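Probable sugar ABC transporter, sugar-binding protein (Streptococcus pneumoniae, PDB 2W7Y) binds the blood group A-trisaccharide and, as the solute-binding protein of a probable sugar ABC transporter, presumably delivers such glycans to the membrane permease. Local coordinates at residues F157-F168 with S274-S284; L229-A240 with S420-L428. One frame throughout, in Å; residues are numbered along the deposited sequence.

Contact 1 of 2, residues F157-F168 with S274-S284; sequences FTMGLWYNKDIF and SAVFFNGVWAS. With GAL (beta-D-galactopyranose), chain C; A2G (2-acetamido-2-deoxy-alpha-D-galactopyranose), chain B.
W162 meets F277 and G280, and W282 meets F157, where strand 157-164 runs beside 274-284 at the sugar cleft of this periplasmic-binding-protein-type fold. The segments pair antiparallel at W162 and F277, whose backbones exchange two hydrogen bonds, and N164 N to A275 O carries the pairing on toward helix 165-171. Beyond F277 the chain leaves the strand, and the indole of W162 reaches across to the loop that follows. Its NE1 donates to G280 O at 3.1 Å, with the acceptor in the ring plane but the N-H arriving above the carbonyl plane. A283 N reaches the same oxygen from the opposite face, so two donors hold it. Another backbone bond, V281 N to T158 O, is almost straight at 172° and fixes the start of the 3-10 turn.

That turn presents W282, its CG lodged between backbone N and carbonyl carbon (chi1 55°). W282 CH2 stands over the centre of the F157 ring, 3.6 Å from F157 CE2, in an edge-to-face pair with the planes at 60°. Galactose C5 stacks 3.5 Å above one face of the W282 indole, offset toward the rim, as is common where aromatic residues bind sugars; G280 CA backs the opposite face. The galactose is hydrogen-bonded by Y46 and the backbone O of A106, the N-acetylgalactosamine by E205 and R209. At the edge of the indole, W282 NE1 donates to O6 of the N-acetylgalactosamine at 2.9 Å, and N279 ND2 donates to that same O6, also at 2.9 Å.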
loop_
_atom_site.group_PDB
_atom_site.type_symbol
_atom_site.label_atom_id
_atom_site.label_comp_id
_atom_site.label_asym_id
_atom_site.label_seq_id
_atom_site.Cartn_x
_atom_site.Cartn_y
_atom_site.Cartn_z
ATOM N N PHE A 157 2.152 -5.268 -1.147
ATOM C CA PHE A 157 2.304 -3.858 -0.818
ATOM C C PHE A 157 3.787 -3.520 -0.657
ATOM O O PHE A 157 4.246 -3.107 0.415
ATOM C CB PHE A 157 1.508 -3.500 0.442
ATOM C CG PHE A 157 0.860 -2.146 0.377
ATOM C CD1 PHE A 157 -0.438 -2.008 -0.106
ATOM C CD2 PHE A 157 1.551 -1.006 0.773
ATOM C CE1 PHE A 157 -1.042 -0.758 -0.182
ATOM C CE2 PHE A 157 0.951 0.244 0.700
ATOM C CZ PHE A 157 -0.344 0.372 0.219
ATOM N N THR A 158 4.523 -3.711 -1.748
ATOM C CA THR A 158 5.960 -3.491 -1.801
ATOM C C THR A 158 6.185 -2.034 -2.175
ATOM O O THR A 158 5.856 -1.612 -3.284
ATOM C CB THR A 158 6.612 -4.446 -2.831
ATOM O OG1 THR A 158 6.224 -5.790 -2.531
ATOM C CG2 THR A 158 8.143 -4.337 -2.822
HETATM N N MSE A 159 6.736 -1.268 -1.238
HETATM C CA MSE A 159 6.803 0.183 -1.398
HETATM C C MSE A 159 8.119 0.856 -0.985
HETATM O O MSE A 159 8.494 0.858 0.192
HETATM C CB MSE A 159 5.617 0.834 -0.681
HETATM C CG MSE A 159 5.744 2.329 -0.488
HETATM SE SE MSE A 159 4.039 3.152 -0.089
HETATM C CE MSE A 159 3.468 2.027 1.378
ATOM N N GLY A 160 8.802 1.429 -1.972
ATOM C CA GLY A 160 9.860 2.403 -1.730
ATOM C C GLY A 160 9.313 3.781 -2.051
ATOM O O GLY A 160 8.218 4.143 -1.615
ATOM N N LEU A 161 10.066 4.559 -2.820
ATOM C CA LEU A 161 9.574 5.854 -3.278
ATOM C C LEU A 161 10.081 6.162 -4.693
ATOM O O LEU A 161 10.845 5.376 -5.267
ATOM C CB LEU A 161 9.892 6.962 -2.244
ATOM C CG LEU A 161 11.163 7.829 -2.109
ATOM C CD1 LEU A 161 11.442 8.124 -0.634
ATOM C CD2 LEU A 161 12.404 7.261 -2.748
ATOM N N TRP A 162 9.635 7.284 -5.256
ATOM C CA TRP A 162 10.080 7.710 -6.581
ATOM C C TRP A 162 10.611 9.134 -6.538
ATOM O O TRP A 162 10.118 9.961 -5.774
ATOM C CB TRP A 162 8.951 7.588 -7.606
ATOM C CG TRP A 162 8.412 6.189 -7.733
ATOM C CD1 TRP A 162 7.401 5.629 -7.001
ATOM C CD2 TRP A 162 8.854 5.177 -8.646
ATOM N NE1 TRP A 162 7.186 4.334 -7.403
ATOM C CE2 TRP A 162 8.066 4.027 -8.407
ATOM C CE3 TRP A 162 9.838 5.128 -9.645
ATOM C CZ2 TRP A 162 8.234 2.839 -9.131
ATOM C CZ3 TRP A 162 10.007 3.950 -10.360
ATOM C CH2 TRP A 162 9.205 2.820 -10.103
ATOM N N TYR A 163 11.622 9.415 -7.355
ATOM C CA TYR A 163 12.213 10.749 -7.398
ATOM C C TYR A 163 12.605 11.162 -8.813
ATOM O O TYR A 163 12.898 10.310 -9.660
ATOM C CB TYR A 163 13.407 10.850 -6.440
ATOM C CG TYR A 163 14.701 10.264 -6.966
ATOM C CD1 TYR A 163 14.915 8.885 -6.969
ATOM C CD2 TYR A 163 15.719 11.094 -7.444
ATOM C CE1 TYR A 163 16.103 8.344 -7.444
ATOM C CE2 TYR A 163 16.913 10.562 -7.923
ATOM C CZ TYR A 163 17.096 9.188 -7.923
ATOM O OH TYR A 163 18.271 8.659 -8.390
ATOM N N ASN A 164 12.589 12.470 -9.059
ATOM C CA ASN A 164 13.009 13.033 -10.336
ATOM C C ASN A 164 14.509 13.318 -10.325
ATOM O O ASN A 164 14.972 14.223 -9.624
ATOM C CB ASN A 164 12.212 14.305 -10.653
ATOM C CG ASN A 164 12.402 14.784 -12.086
ATOM O OD1 ASN A 164 13.524 14.915 -12.573
ATOM N ND2 ASN A 164 11.296 15.060 -12.764
ATOM N N LYS A 165 15.254 12.543 -11.112
ATOM C CA LYS A 165 16.717 12.655 -11.194
ATOM C C LYS A 165 17.194 14.031 -11.667
ATOM O O LYS A 165 18.224 14.528 -11.201
ATOM C CB LYS A 165 17.299 11.562 -12.097
ATOM C CG LYS A 165 17.017 10.132 -11.634
ATOM C CD LYS A 165 17.627 9.100 -12.584
ATOM C CE LYS A 165 16.828 8.989 -13.877
ATOM N NZ LYS A 165 17.514 8.149 -14.895
ATOM N N ASP A 166 16.442 14.638 -12.585
ATOM C CA ASP A 166 16.804 15.937 -13.169
ATOM C C ASP A 166 16.639 17.096 -12.189
ATOM O O ASP A 166 17.510 17.960 -12.099
ATOM C CB ASP A 166 16.004 16.215 -14.448
ATOM C CG ASP A 166 16.292 15.212 -15.554
ATOM O OD1 ASP A 166 17.297 14.473 -15.463
ATOM O OD2 ASP A 166 15.505 15.166 -16.527
ATOM N N ILE A 167 15.518 17.108 -11.472
ATOM C CA ILE A 167 15.251 18.120 -10.445
ATOM C C ILE A 167 16.274 18.053 -9.304
ATOM O O ILE A 167 16.747 19.091 -8.837
ATOM C CB ILE A 167 13.792 18.020 -9.903
ATOM C CG1 ILE A 167 12.787 18.352 -11.020
ATOM C CG2 ILE A 167 13.591 18.932 -8.693
ATOM C CD1 ILE A 167 11.336 17.992 -10.709
ATOM N N PHE A 168 16.617 16.840 -8.873
ATOM C CA PHE A 168 17.635 16.635 -7.835
ATOM C C PHE A 168 19.009 17.143 -8.275
ATOM O O PHE A 168 19.691 17.841 -7.518
ATOM C CB PHE A 168 17.719 15.159 -7.436
ATOM C CG PHE A 168 16.738 14.757 -6.365
ATOM C CD1 PHE A 168 15.370 14.678 -6.639
ATOM C CD2 PHE A 168 17.181 14.450 -5.083
ATOM C CE1 PHE A 168 14.460 14.306 -5.650
ATOM C CE2 PHE A 168 16.277 14.076 -4.088
ATOM C CZ PHE A 168 14.914 14.003 -4.373
ATOM N N SER A 274 6.821 17.959 -9.274
ATOM C CA SER A 274 7.305 17.613 -7.936
ATOM C C SER A 274 8.589 16.783 -8.009
ATOM O O SER A 274 8.896 16.196 -9.050
ATOM C CB SER A 274 6.221 16.895 -7.118
ATOM O OG SER A 274 5.730 15.743 -7.782
ATOM N N ALA A 275 9.339 16.755 -6.908
ATOM C CA ALA A 275 10.653 16.109 -6.876
ATOM C C ALA A 275 10.591 14.655 -6.421
ATOM O O ALA A 275 11.309 13.810 -6.944
ATOM C CB ALA A 275 11.615 16.899 -5.998
ATOM N N VAL A 276 9.736 14.379 -5.443
ATOM C CA VAL A 276 9.586 13.030 -4.905
ATOM C C VAL A 276 8.112 12.608 -4.789
ATOM O O VAL A 276 7.221 13.439 -4.606
ATOM C CB VAL A 276 10.395 12.838 -3.573
ATOM C CG1 VAL A 276 10.207 14.008 -2.659
ATOM C CG2 VAL A 276 10.034 11.526 -2.867
ATOM N N PHE A 277 7.880 11.304 -4.928
ATOM C CA PHE A 277 6.544 10.726 -4.951
ATOM C C PHE A 277 6.544 9.455 -4.123
ATOM O O PHE A 277 7.170 8.465 -4.493
ATOM C CB PHE A 277 6.136 10.434 -6.402
ATOM C CG PHE A 277 4.741 9.893 -6.566
ATOM C CD1 PHE A 277 3.659 10.479 -5.914
ATOM C CD2 PHE A 277 4.506 8.817 -7.412
ATOM C CE1 PHE A 277 2.370 9.981 -6.083
ATOM C CE2 PHE A 277 3.222 8.314 -7.593
ATOM C CZ PHE A 277 2.150 8.896 -6.924
ATOM N N PHE A 278 5.853 9.495 -2.990
ATOM C CA PHE A 278 5.779 8.343 -2.100
ATOM C C PHE A 278 4.662 7.393 -2.535
ATOM O O PHE A 278 3.508 7.535 -2.118
ATOM C CB PHE A 278 5.598 8.785 -0.636
ATOM C CG PHE A 278 6.578 9.844 -0.192
ATOM C CD1 PHE A 278 7.928 9.544 -0.043
ATOM C CD2 PHE A 278 6.148 11.137 0.077
ATOM C CE1 PHE A 278 8.841 10.518 0.360
ATOM C CE2 PHE A 278 7.051 12.116 0.485
ATOM C CZ PHE A 278 8.403 11.810 0.621
ATOM N N ASN A 279 5.016 6.445 -3.401
ATOM C CA ASN A 279 4.094 5.397 -3.837
ATOM C C ASN A 279 4.839 4.084 -4.086
ATOM O O ASN A 279 6.066 4.073 -4.191
ATOM C CB ASN A 279 3.303 5.831 -5.076
ATOM C CG ASN A 279 1.981 5.086 -5.223
ATOM O OD1 ASN A 279 1.548 4.381 -4.307
ATOM N ND2 ASN A 279 1.337 5.236 -6.378
ATOM N N GLY A 280 4.090 2.984 -4.165
ATOM C CA GLY A 280 4.674 1.650 -4.288
ATOM C C GLY A 280 5.224 1.300 -5.656
ATOM O O GLY A 280 5.180 2.112 -6.580
ATOM N N VAL A 281 5.739 0.078 -5.775
ATOM C CA VAL A 281 6.353 -0.408 -7.014
ATOM C C VAL A 281 5.353 -0.479 -8.170
ATOM O O VAL A 281 5.729 -0.353 -9.337
ATOM C CB VAL A 281 7.062 -1.788 -6.821
ATOM C CG1 VAL A 281 8.183 -1.684 -5.796
ATOM C CG2 VAL A 281 6.069 -2.884 -6.424
ATOM N N TRP A 282 4.079 -0.662 -7.824
ATOM C CA TRP A 282 2.986 -0.772 -8.786
ATOM C C TRP A 282 2.790 0.493 -9.629
ATOM O O TRP A 282 2.066 0.469 -10.623
ATOM C CB TRP A 282 1.690 -1.136 -8.055
ATOM C CG TRP A 282 1.339 -0.188 -6.934
ATOM C CD1 TRP A 282 0.643 0.981 -7.042
ATOM C CD2 TRP A 282 1.670 -0.330 -5.543
ATOM N NE1 TRP A 282 0.516 1.572 -5.811
ATOM C CE2 TRP A 282 1.141 0.794 -4.873
ATOM C CE3 TRP A 282 2.359 -1.297 -4.798
ATOM C CZ2 TRP A 282 1.272 0.973 -3.493
ATOM C CZ3 TRP A 282 2.490 -1.116 -3.427
ATOM C CH2 TRP A 282 1.951 0.010 -2.791
ATOM N N ALA A 283 3.447 1.583 -9.232
ATOM C CA ALA A 283 3.410 2.853 -9.964
ATOM C C ALA A 283 4.241 2.837 -11.249
ATOM O O ALA A 283 4.157 3.760 -12.061
ATOM C CB ALA A 283 3.866 3.993 -9.061
ATOM N N SER A 284 5.025 1.775 -11.424
ATOM C CA SER A 284 5.999 1.641 -12.514
ATOM C C SER A 284 5.467 1.894 -13.923
ATOM O O SER A 284 6.149 2.522 -14.732
ATOM C CB SER A 284 6.657 0.266 -12.455
ATOM O OG SER A 284 7.485 0.173 -11.321
HETATM C C1 GAL C . -3.458 -1.328 -6.488
HETATM C C2 GAL C . -3.915 -0.340 -5.413
HETATM C C3 GAL C . -2.728 0.124 -4.563
HETATM C C4 GAL C . -1.870 -1.054 -4.087
HETATM C C5 GAL C . -1.489 -1.916 -5.299
HETATM C C6 GAL C . -0.618 -3.128 -4.958
HETATM O O1 GAL C . -4.595 -1.936 -7.059
HETATM O O2 GAL C . -4.517 0.763 -6.059
HETATM O O3 GAL C . -3.188 0.889 -3.473
HETATM O O4 GAL C . -2.593 -1.792 -3.129
HETATM O O5 GAL C . -2.664 -2.362 -5.948
HETATM O O6 GAL C . 0.082 -3.533 -6.120
HETATM O O5 A2G B . -1.854 2.839 -3.805
HETATM C C1 A2G B . -2.505 1.890 -2.918
HETATM C C2 A2G B . -3.177 2.678 -1.806
HETATM N N2 A2G B . -3.893 1.794 -0.886
HETATM C C3 A2G B . -4.200 3.649 -2.412
HETATM O O3 A2G B . -4.910 4.330 -1.375
HETATM C C4 A2G B . -3.510 4.629 -3.361
HETATM O O4 A2G B . -2.596 5.461 -2.636
HETATM C C5 A2G B . -2.754 3.829 -4.430
HETATM C C6 A2G B . -1.966 4.738 -5.371
HETATM O O6 A2G B . -1.197 3.918 -6.254
HETATM C C7 A2G B . -3.687 1.825 0.425
HETATM O O7 A2G B . -2.873 2.556 0.990
HETATM C C8 A2G B . -4.547 0.844 1.216
HETATM O O HOH W 1 7.916 2.108 -4.510
HETATM O O HOH W 2 8.903 15.025 -11.374
#

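Contact 2 of 2, residues L229-A240 with S420-L428; sequences LTKEGIESKEFA and STQDVLKSL
K426, I234 and Q422 bury the most surface where the loop leading into helix 237-252 lies against the C-terminal helix 414-427. This is a loop-on-helix contact among helices 237-252, 394-406 and 414-427, with I234 set into the helix surface. Its two branches part: CG2, anti to the backbone N, lies along Q422, the two side chains running antiparallel, and I234 CG2 comes within 3.3 Å of Q422 CB, a tight approach. I234 CD1 runs on to L425 CB at 3.7 Å and also touches the backbone and CG of K426. Behind this, L229 and the edge of the F239 ring make looser contacts with L425, which itself packs on A399 and I400 of helix 394-406.

Q422 adds a polar tie beside the apolar one. Its chain leaves between the backbone N and carbonyl carbon (chi1 54°) and then extends, carrying the amide to the loop. Q422 NE2 donates to I234 O at 3.0 Å, in the plane of both the amide and the carbonyl, although the N-H is bent to 136°. The methyl of A240 sits 4.1 Å from Q422 NE2.

The aliphatic part of K426 crosses that of K231 at about a right angle, CG to CG 3.9 Å. K426 NZ makes a long, weak salt bridge, 3.4 Å, to E235 OE1. E235 is exposed and K426 partly so; the lysine contributes chiefly by its aliphatic chain, and its ion pair probably adds little. Apolar burial, with one amide-to-carbonyl bond satisfying I234 O, probably does most of the holding.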
loop_
_atom_site.group_PDB
_atom_site.type_symbol
_atom_site.label_atom_id
_atom_site.label_comp_id
_atom_site.label_asym_id
_atom_site.label_seq_id
_atom_site.Cartn_x
_atom_site.Cartn_y
_atom_site.Cartn_z
ATOM N N LEU A 229 -1.198 -1.471 18.211
ATOM C CA LEU A 229 -0.791 -0.254 18.912
ATOM C C LEU A 229 -1.349 -0.192 20.338
ATOM O O LEU A 229 -2.520 -0.501 20.577
ATOM C CB LEU A 229 -1.216 0.981 18.103
ATOM C CG LEU A 229 -0.719 2.379 18.498
ATOM C CD1 LEU A 229 0.811 2.478 18.513
ATOM C CD2 LEU A 229 -1.314 3.428 17.568
ATOM N N THR A 230 -0.491 0.203 21.277
ATOM C CA THR A 230 -0.871 0.363 22.679
ATOM C C THR A 230 -0.654 1.812 23.132
ATOM O O THR A 230 0.060 2.569 22.472
ATOM C CB THR A 230 -0.076 -0.593 23.606
ATOM O OG1 THR A 230 1.312 -0.232 23.602
ATOM C CG2 THR A 230 -0.233 -2.055 23.165
ATOM N N LYS A 231 -1.272 2.184 24.253
ATOM C CA LYS A 231 -1.164 3.540 24.811
ATOM C C LYS A 231 0.282 3.925 25.123
ATOM O O LYS A 231 0.716 5.035 24.814
ATOM C CB LYS A 231 -2.029 3.685 26.066
ATOM C CG LYS A 231 -3.525 3.752 25.790
ATOM C CD LYS A 231 -4.342 3.400 27.027
ATOM C CE LYS A 231 -4.665 4.620 27.862
ATOM N NZ LYS A 231 -5.787 5.408 27.282
ATOM N N GLU A 232 1.017 2.996 25.731
ATOM C CA GLU A 232 2.439 3.177 26.017
ATOM C C GLU A 232 3.275 3.256 24.738
ATOM O O GLU A 232 4.286 3.955 24.698
ATOM C CB GLU A 232 2.966 2.077 26.954
ATOM C CG GLU A 232 2.340 0.688 26.766
ATOM C CD GLU A 232 1.042 0.494 27.550
ATOM O OE1 GLU A 232 0.997 0.857 28.748
ATOM O OE2 GLU A 232 0.069 -0.034 26.968
ATOM N N GLY A 233 2.842 2.545 23.698
ATOM C CA GLY A 233 3.485 2.608 22.385
ATOM C C GLY A 233 3.291 3.961 21.719
ATOM O O GLY A 233 4.184 4.467 21.056
ATOM N N ILE A 234 2.110 4.542 21.900
ATOM C CA ILE A 234 1.813 5.888 21.426
ATOM C C ILE A 234 2.690 6.954 22.124
ATOM O O ILE A 234 2.640 8.133 21.758
ATOM C CB ILE A 234 0.291 6.208 21.618
ATOM C CG1 ILE A 234 -0.570 5.291 20.745
ATOM C CG2 ILE A 234 -0.033 7.649 21.276
ATOM C CD1 ILE A 234 -2.024 5.164 21.200
ATOM N N GLU A 235 3.532 6.547 23.079
ATOM C CA GLU A 235 3.989 7.510 24.080
ATOM C C GLU A 235 5.353 7.449 24.807
ATOM O O GLU A 235 5.717 8.474 25.388
ATOM C CB GLU A 235 2.912 7.538 25.179
ATOM C CG GLU A 235 2.963 8.728 26.129
ATOM C CD GLU A 235 2.293 8.442 27.446
ATOM O OE1 GLU A 235 1.437 7.532 27.485
ATOM O OE2 GLU A 235 2.622 9.124 28.444
ATOM N N SER A 236 6.184 6.403 24.740
ATOM C CA SER A 236 7.086 6.071 23.618
ATOM C C SER A 236 7.662 7.288 22.877
ATOM O O SER A 236 6.993 7.942 22.073
ATOM C CB SER A 236 6.670 4.864 22.745
ATOM O OG SER A 236 6.314 5.252 21.427
ATOM N N LYS A 237 8.913 7.591 23.224
ATOM C CA LYS A 237 9.675 8.703 22.659
ATOM C C LYS A 237 9.847 8.564 21.146
ATOM O O LYS A 237 9.743 9.550 20.417
ATOM C CB LYS A 237 11.034 8.818 23.373
ATOM C CG LYS A 237 12.060 9.728 22.702
ATOM C CD LYS A 237 13.162 10.146 23.680
ATOM C CE LYS A 237 14.449 10.531 22.945
ATOM N NZ LYS A 237 14.288 11.695 22.016
ATOM N N GLU A 238 10.087 7.338 20.687
ATOM C CA GLU A 238 10.214 7.036 19.262
ATOM C C GLU A 238 8.957 7.394 18.463
ATOM O O GLU A 238 9.058 7.954 17.372
ATOM C CB GLU A 238 10.574 5.560 19.046
ATOM C CG GLU A 238 11.973 5.168 19.523
ATOM C CD GLU A 238 12.031 4.829 21.004
ATOM O OE1 GLU A 238 10.966 4.794 21.660
ATOM O OE2 GLU A 238 13.150 4.591 21.512
ATOM N N PHE A 239 7.787 7.065 19.007
ATOM C CA PHE A 239 6.500 7.406 18.396
ATOM C C PHE A 239 6.300 8.919 18.336
ATOM O O PHE A 239 5.836 9.449 17.323
ATOM C CB PHE A 239 5.352 6.762 19.181
ATOM C CG PHE A 239 4.051 6.684 18.421
ATOM C CD1 PHE A 239 3.673 5.506 17.790
ATOM C CD2 PHE A 239 3.194 7.784 18.352
ATOM C CE1 PHE A 239 2.474 5.425 17.092
ATOM C CE2 PHE A 239 1.992 7.712 17.647
ATOM C CZ PHE A 239 1.633 6.530 17.017
ATOM N N ALA A 240 6.649 9.603 19.426
ATOM C CA ALA A 240 6.507 11.058 19.527
ATOM C C ALA A 240 7.497 11.809 18.638
ATOM O O ALA A 240 7.131 12.813 18.023
ATOM C CB ALA A 240 6.633 11.514 20.975
ATOM N N SER A 420 -1.714 16.390 20.928
ATOM C CA SER A 420 -3.143 16.218 20.657
ATOM C C SER A 420 -3.397 15.038 19.713
ATOM O O SER A 420 -4.451 14.402 19.781
ATOM C CB SER A 420 -3.781 17.516 20.127
ATOM O OG SER A 420 -3.658 17.640 18.719
ATOM N N THR A 421 -2.430 14.758 18.840
ATOM C CA THR A 421 -2.487 13.592 17.960
ATOM C C THR A 421 -2.420 12.304 18.778
ATOM O O THR A 421 -3.209 11.383 18.555
ATOM C CB THR A 421 -1.364 13.615 16.895
ATOM O OG1 THR A 421 -1.566 14.734 16.022
ATOM C CG2 THR A 421 -1.354 12.330 16.072
ATOM N N GLN A 422 -1.494 12.250 19.732
ATOM C CA GLN A 422 -1.386 11.080 20.601
ATOM C C GLN A 422 -2.565 10.966 21.575
ATOM O O GLN A 422 -2.883 9.872 22.034
ATOM C CB GLN A 422 -0.007 10.971 21.287
ATOM C CG GLN A 422 0.475 12.177 22.070
ATOM C CD GLN A 422 1.996 12.227 22.223
ATOM O OE1 GLN A 422 2.565 13.289 22.474
ATOM N NE2 GLN A 422 2.654 11.083 22.071
ATOM N N ASP A 423 -3.223 12.090 21.855
ATOM C CA ASP A 423 -4.481 12.094 22.608
ATOM C C ASP A 423 -5.605 11.427 21.809
ATOM O O ASP A 423 -6.413 10.676 22.366
ATOM C CB ASP A 423 -4.885 13.525 22.989
ATOM C CG ASP A 423 -4.102 14.070 24.184
ATOM O OD1 ASP A 423 -4.322 15.250 24.547
ATOM O OD2 ASP A 423 -3.276 13.331 24.765
ATOM N N VAL A 424 -5.646 11.710 20.507
ATOM C CA VAL A 424 -6.637 11.140 19.590
ATOM C C VAL A 424 -6.448 9.626 19.403
ATOM O O VAL A 424 -7.429 8.874 19.367
ATOM C CB VAL A 424 -6.637 11.887 18.215
ATOM C CG1 VAL A 424 -7.361 11.089 17.130
ATOM C CG2 VAL A 424 -7.268 13.274 18.357
ATOM N N LEU A 425 -5.193 9.188 19.304
ATOM C CA LEU A 425 -4.873 7.768 19.120
ATOM C C LEU A 425 -5.248 6.882 20.312
ATOM O O LEU A 425 -5.720 5.759 20.124
ATOM C CB LEU A 425 -3.394 7.574 18.760
ATOM C CG LEU A 425 -2.918 7.554 17.295
ATOM C CD1 LEU A 425 -4.031 7.219 16.282
ATOM C CD2 LEU A 425 -2.210 8.837 16.921
ATOM N N LYS A 426 -5.033 7.392 21.525
ATOM C CA LYS A 426 -5.365 6.675 22.762
ATOM C C LYS A 426 -6.862 6.400 22.909
ATOM O O LYS A 426 -7.254 5.338 23.395
ATOM C CB LYS A 426 -4.870 7.450 23.985
ATOM C CG LYS A 426 -3.390 7.298 24.292
ATOM C CD LYS A 426 -2.835 8.604 24.837
ATOM C CE LYS A 426 -1.549 8.408 25.610
ATOM N NZ LYS A 426 -1.826 8.404 27.065
ATOM N N SER A 427 -7.686 7.361 22.489
ATOM C CA SER A 427 -9.146 7.251 22.563
ATOM C C SER A 427 -9.731 6.161 21.661
ATOM O O SER A 427 -10.774 5.583 21.980
ATOM C CB SER A 427 -9.800 8.596 22.240
ATOM O OG SER A 427 -9.372 9.602 23.140
ATOM N N LEU A 428 -9.066 5.889 20.539
ATOM C CA LEU A 428 -9.534 4.882 19.584
ATOM C C LEU A 428 -8.907 3.498 19.805
ATOM O O LEU A 428 -7.845 3.363 20.420
ATOM C CB LEU A 428 -9.299 5.361 18.146
#

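How the contacts relate
Contact 1 reaches the glycan directly: F157, N279 and W282 belong to its pocket, and the W282 side chain is also about 6 Å from the bound fucose. Contact 2 contributes no residue to that pocket. The two contact centres lie about 29 Å apart and the nearest atoms about 16 Å, so they do not touch. Contact 1 is a buried strand pairing, its centre about 13 Å from that of the chain; contact 2 is a partly buried loop-on-helix junction, its centre about 23 Å from it. Along the sequence their segments alternate: from 157-168 the chain leaves the sheet, passes the helical periphery, returns to pair at 274-284 and ends back beside 229-240.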